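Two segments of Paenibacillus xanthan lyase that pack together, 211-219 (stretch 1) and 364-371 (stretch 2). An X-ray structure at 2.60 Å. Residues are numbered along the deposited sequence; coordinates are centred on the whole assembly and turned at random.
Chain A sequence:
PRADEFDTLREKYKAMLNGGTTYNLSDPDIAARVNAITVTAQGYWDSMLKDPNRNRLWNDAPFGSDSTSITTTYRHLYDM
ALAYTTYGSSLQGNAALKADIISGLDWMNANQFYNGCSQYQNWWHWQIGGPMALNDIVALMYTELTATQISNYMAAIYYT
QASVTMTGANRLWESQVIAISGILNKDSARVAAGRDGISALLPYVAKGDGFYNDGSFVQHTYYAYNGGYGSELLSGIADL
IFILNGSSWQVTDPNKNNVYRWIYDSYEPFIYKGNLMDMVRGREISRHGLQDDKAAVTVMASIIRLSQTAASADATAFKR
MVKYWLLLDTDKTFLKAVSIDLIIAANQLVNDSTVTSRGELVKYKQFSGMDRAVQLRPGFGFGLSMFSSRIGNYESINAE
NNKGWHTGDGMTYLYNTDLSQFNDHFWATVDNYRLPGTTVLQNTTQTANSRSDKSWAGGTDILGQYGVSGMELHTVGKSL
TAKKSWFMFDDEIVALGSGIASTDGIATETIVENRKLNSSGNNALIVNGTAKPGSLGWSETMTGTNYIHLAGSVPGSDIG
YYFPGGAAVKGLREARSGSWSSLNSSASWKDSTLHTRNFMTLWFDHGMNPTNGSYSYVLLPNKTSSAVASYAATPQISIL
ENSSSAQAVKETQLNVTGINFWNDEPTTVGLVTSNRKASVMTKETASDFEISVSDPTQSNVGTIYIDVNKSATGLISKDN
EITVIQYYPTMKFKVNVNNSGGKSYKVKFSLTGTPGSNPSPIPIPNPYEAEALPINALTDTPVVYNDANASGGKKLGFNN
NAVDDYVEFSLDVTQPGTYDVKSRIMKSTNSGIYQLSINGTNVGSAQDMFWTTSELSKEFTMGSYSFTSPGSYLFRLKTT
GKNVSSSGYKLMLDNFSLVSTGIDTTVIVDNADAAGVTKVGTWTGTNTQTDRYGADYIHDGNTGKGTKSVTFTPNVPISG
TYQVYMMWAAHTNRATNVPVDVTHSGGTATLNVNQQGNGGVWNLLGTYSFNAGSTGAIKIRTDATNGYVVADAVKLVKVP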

# COMPACT_ATOMS: atom_id res chain seq x y z
N PHE A 211 0.78 -13.48 3.91
CA PHE A 211 -0.24 -12.57 4.41
C PHE A 211 0.39 -11.34 5.07
O PHE A 211 1.37 -11.46 5.82
CB PHE A 211 -1.14 -13.28 5.41
CG PHE A 211 -2.07 -14.26 4.78
CD1 PHE A 211 -1.69 -15.59 4.65
CD2 PHE A 211 -3.31 -13.87 4.33
CE1 PHE A 211 -2.54 -16.50 4.07
CE2 PHE A 211 -4.17 -14.78 3.76
CZ PHE A 211 -3.78 -16.10 3.63
N TYR A 212 -0.18 -10.17 4.81
CA TYR A 212 0.30 -8.92 5.38
C TYR A 212 -0.68 -8.44 6.46
O TYR A 212 -1.87 -8.75 6.39
CB TYR A 212 0.41 -7.84 4.29
CG TYR A 212 1.53 -8.05 3.28
CD1 TYR A 212 1.59 -9.19 2.49
CD2 TYR A 212 2.52 -7.08 3.11
CE1 TYR A 212 2.60 -9.38 1.57
CE2 TYR A 212 3.54 -7.26 2.18
CZ TYR A 212 3.57 -8.42 1.42
OH TYR A 212 4.57 -8.63 0.50
N ASN A 213 -0.18 -7.70 7.45
CA ASN A 213 -1.05 -7.15 8.48
C ASN A 213 -2.18 -6.27 7.94
O ASN A 213 -3.23 -6.16 8.57
CB ASN A 213 -0.24 -6.38 9.53
CG ASN A 213 0.43 -7.29 10.54
OD1 ASN A 213 1.62 -7.60 10.43
ND2 ASN A 213 -0.34 -7.74 11.53
N ASP A 214 -1.96 -5.64 6.79
CA ASP A 214 -2.98 -4.77 6.20
C ASP A 214 -4.06 -5.55 5.48
O ASP A 214 -5.02 -4.98 4.97
CB ASP A 214 -2.36 -3.67 5.30
CG ASP A 214 -1.71 -4.22 4.02
OD1 ASP A 214 -1.99 -5.38 3.64
OD2 ASP A 214 -0.92 -3.48 3.39
N GLY A 215 -3.91 -6.87 5.42
CA GLY A 215 -4.91 -7.73 4.81
C GLY A 215 -4.49 -8.27 3.46
O GLY A 215 -5.16 -9.15 2.92
N SER A 216 -3.40 -7.75 2.90
CA SER A 216 -2.89 -8.19 1.61
C SER A 216 -2.41 -9.63 1.68
O SER A 216 -1.92 -10.09 2.72
CB SER A 216 -1.71 -7.33 1.17
OG SER A 216 -2.08 -5.98 1.00
N PHE A 217 -2.54 -10.34 0.56
CA PHE A 217 -1.80 -11.58 0.34
C PHE A 217 -1.06 -11.48 -0.97
O PHE A 217 -1.64 -11.15 -2.00
CB PHE A 217 -2.71 -12.80 0.32
CG PHE A 217 -1.97 -14.09 0.10
CD1 PHE A 217 -1.47 -14.80 1.18
CD2 PHE A 217 -1.76 -14.59 -1.17
CE1 PHE A 217 -0.78 -15.98 0.99
CE2 PHE A 217 -1.07 -15.77 -1.37
CZ PHE A 217 -0.58 -16.46 -0.29
N VAL A 218 0.23 -11.77 -0.94
CA VAL A 218 1.05 -11.76 -2.14
C VAL A 218 1.67 -13.12 -2.37
O VAL A 218 2.14 -13.75 -1.43
CB VAL A 218 2.17 -10.70 -2.03
CG1 VAL A 218 3.21 -10.88 -3.13
CG2 VAL A 218 1.57 -9.31 -2.05
N GLN A 219 1.66 -13.57 -3.61
CA GLN A 219 2.31 -14.82 -3.97
C GLN A 219 2.98 -14.61 -5.32
O GLN A 219 2.65 -13.66 -6.03
CB GLN A 219 1.31 -15.98 -4.00
CG GLN A 219 1.93 -17.36 -4.16
CD GLN A 219 3.01 -17.67 -3.13
OE1 GLN A 219 4.19 -17.73 -3.47
NE2 GLN A 219 2.61 -17.89 -1.88
N TYR A 364 -14.27 0.97 4.42
CA TYR A 364 -13.24 1.17 3.41
C TYR A 364 -11.96 0.51 3.90
O TYR A 364 -11.70 0.48 5.11
CB TYR A 364 -12.99 2.66 3.16
CG TYR A 364 -11.90 2.92 2.14
CD1 TYR A 364 -12.18 2.90 0.78
CD2 TYR A 364 -10.59 3.16 2.54
CE1 TYR A 364 -11.19 3.11 -0.16
CE2 TYR A 364 -9.59 3.37 1.61
CZ TYR A 364 -9.90 3.35 0.26
OH TYR A 364 -8.93 3.57 -0.68
N LYS A 365 -11.16 -0.03 2.98
CA LYS A 365 -9.92 -0.69 3.38
C LYS A 365 -8.84 -0.60 2.30
O LYS A 365 -9.04 -1.05 1.18
CB LYS A 365 -10.19 -2.14 3.77
CG LYS A 365 -9.03 -2.82 4.50
CD LYS A 365 -9.46 -4.12 5.16
CE LYS A 365 -8.30 -4.82 5.86
NZ LYS A 365 -7.71 -3.97 6.94
N GLN A 366 -7.69 -0.02 2.66
CA GLN A 366 -6.57 0.09 1.74
C GLN A 366 -5.59 -1.07 1.91
O GLN A 366 -5.03 -1.27 2.99
CB GLN A 366 -5.81 1.39 1.94
CG GLN A 366 -4.88 1.78 0.80
CD GLN A 366 -5.58 2.65 -0.24
OE1 GLN A 366 -6.45 3.45 0.10
NE2 GLN A 366 -5.21 2.49 -1.51
N PHE A 367 -5.38 -1.83 0.83
CA PHE A 367 -4.45 -2.95 0.85
C PHE A 367 -3.13 -2.54 0.21
O PHE A 367 -2.83 -2.90 -0.93
CB PHE A 367 -5.07 -4.15 0.15
CG PHE A 367 -6.37 -4.59 0.76
CD1 PHE A 367 -6.38 -5.49 1.81
CD2 PHE A 367 -7.57 -4.08 0.31
CE1 PHE A 367 -7.57 -5.89 2.39
CE2 PHE A 367 -8.76 -4.47 0.89
CZ PHE A 367 -8.77 -5.37 1.93
N SER A 368 -2.35 -1.79 0.97
CA SER A 368 -1.11 -1.20 0.47
C SER A 368 -0.05 -2.23 0.10
O SER A 368 0.85 -1.95 -0.70
CB SER A 368 -0.54 -0.25 1.53
OG SER A 368 -1.39 0.87 1.67
N GLY A 369 -0.13 -3.42 0.69
CA GLY A 369 0.83 -4.47 0.42
C GLY A 369 0.66 -5.14 -0.94
O GLY A 369 1.56 -5.85 -1.39
N MET A 370 -0.48 -4.92 -1.59
CA MET A 370 -0.72 -5.52 -2.89
C MET A 370 -1.40 -4.57 -3.87
O MET A 370 -2.06 -5.02 -4.82
CB MET A 370 -1.55 -6.80 -2.73
CG MET A 370 -2.95 -6.54 -2.23
SD MET A 370 -3.80 -8.09 -1.92
CE MET A 370 -5.39 -7.50 -1.39
N ASP A 371 -1.24 -3.27 -3.65
CA ASP A 371 -1.83 -2.26 -4.53
C ASP A 371 -3.31 -2.49 -4.84
O ASP A 371 -3.71 -2.52 -6.00
CB ASP A 371 -1.03 -2.13 -5.83
CG ASP A 371 0.39 -1.61 -5.60
OD1 ASP A 371 0.67 -1.09 -4.49
OD2 ASP A 371 1.21 -1.72 -6.54
O HOH W 1 4.30 -6.71 -1.50
O HOH W 2 -5.91 -5.29 8.53
O HOH W 3 -5.93 -2.19 5.38

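The contact joins two turns that lie more than 150 residues apart in sequence, and it buries 385 Å² counting both sides. Three residues account for about half of it: D214 (77 Å²), G369 (60 Å²) and M370 (53 Å²). The closest CA atoms are those of S216 and G369, 5.4 Å apart.

D214 sits within the type I turn from Y212 to G215, with its CA-to-CB bond directed toward the other stretch and chi1 at 67° (p). Its two carboxylate oxygens have different partners. D214 OD1 faces its own stretch, accepting hydrogen bonds from S216 N (2.9 Å, N-H...acceptor angle 158°) and from S216 OG (2.7 Å). D214 OD2 reaches across and accepts from G369 N at 2.8 Å, with an angle of 130°: a short bond, though bent. S368 N also lies near D214 OD2, at 3.3 Å, but its angle is too poor for a hydrogen bond. The carboxylate thus bonds to S216, just past its own turn, through OD1, and to the F367 to M370 turn through OD2.

The backbone of D214 makes a second set of contacts. D214 O lies 3.4 Å from K365 CE and 3.5 Å from F367 CD1. Water 3 donates to D214 O (3.0 Å) and to Q366 O (2.7 Å) while accepting from K365 NZ (3.0 Å), so one solvent molecule links the two stretches through three hydrogen bonds, one to D214 in stretch 1 and two to K365 and Q366 in stretch 2.

G369 packs closely because it has no side chain. An ideal CB on G369 would point toward stretch 1 and fall 2.8 Å from Y212 CD2 and 2.9 Å from S216 OG, both clashes. In the deposited structure Y212 CD2 instead approaches G369 CA at 4.1 Å, and water 1 connects the same two residues by donating to Y212 OH (2.8 Å) and G369 O (2.9 Å). V218 CG2 lies 3.5 Å from that carbonyl oxygen, G369 O. G215 is similarly constrained: an ideal CB on G215 would lie 2.9 Å from F367 CE1, and its phi/psi of 106/-11 would jam a CB against the preceding carbonyl, which by itself calls for glycine.

M370 extends its side chain past S216, with M370 CG 3.4 Å from S216 OG and chi2 and chi3 both t. This brings M370 SD within 3.6 Å of F217 N, which donates a weak hydrogen bond to it at an angle of 147°. The apolar part of the contact is small: V218 CG2 meets M370 CB at 4.1 Å.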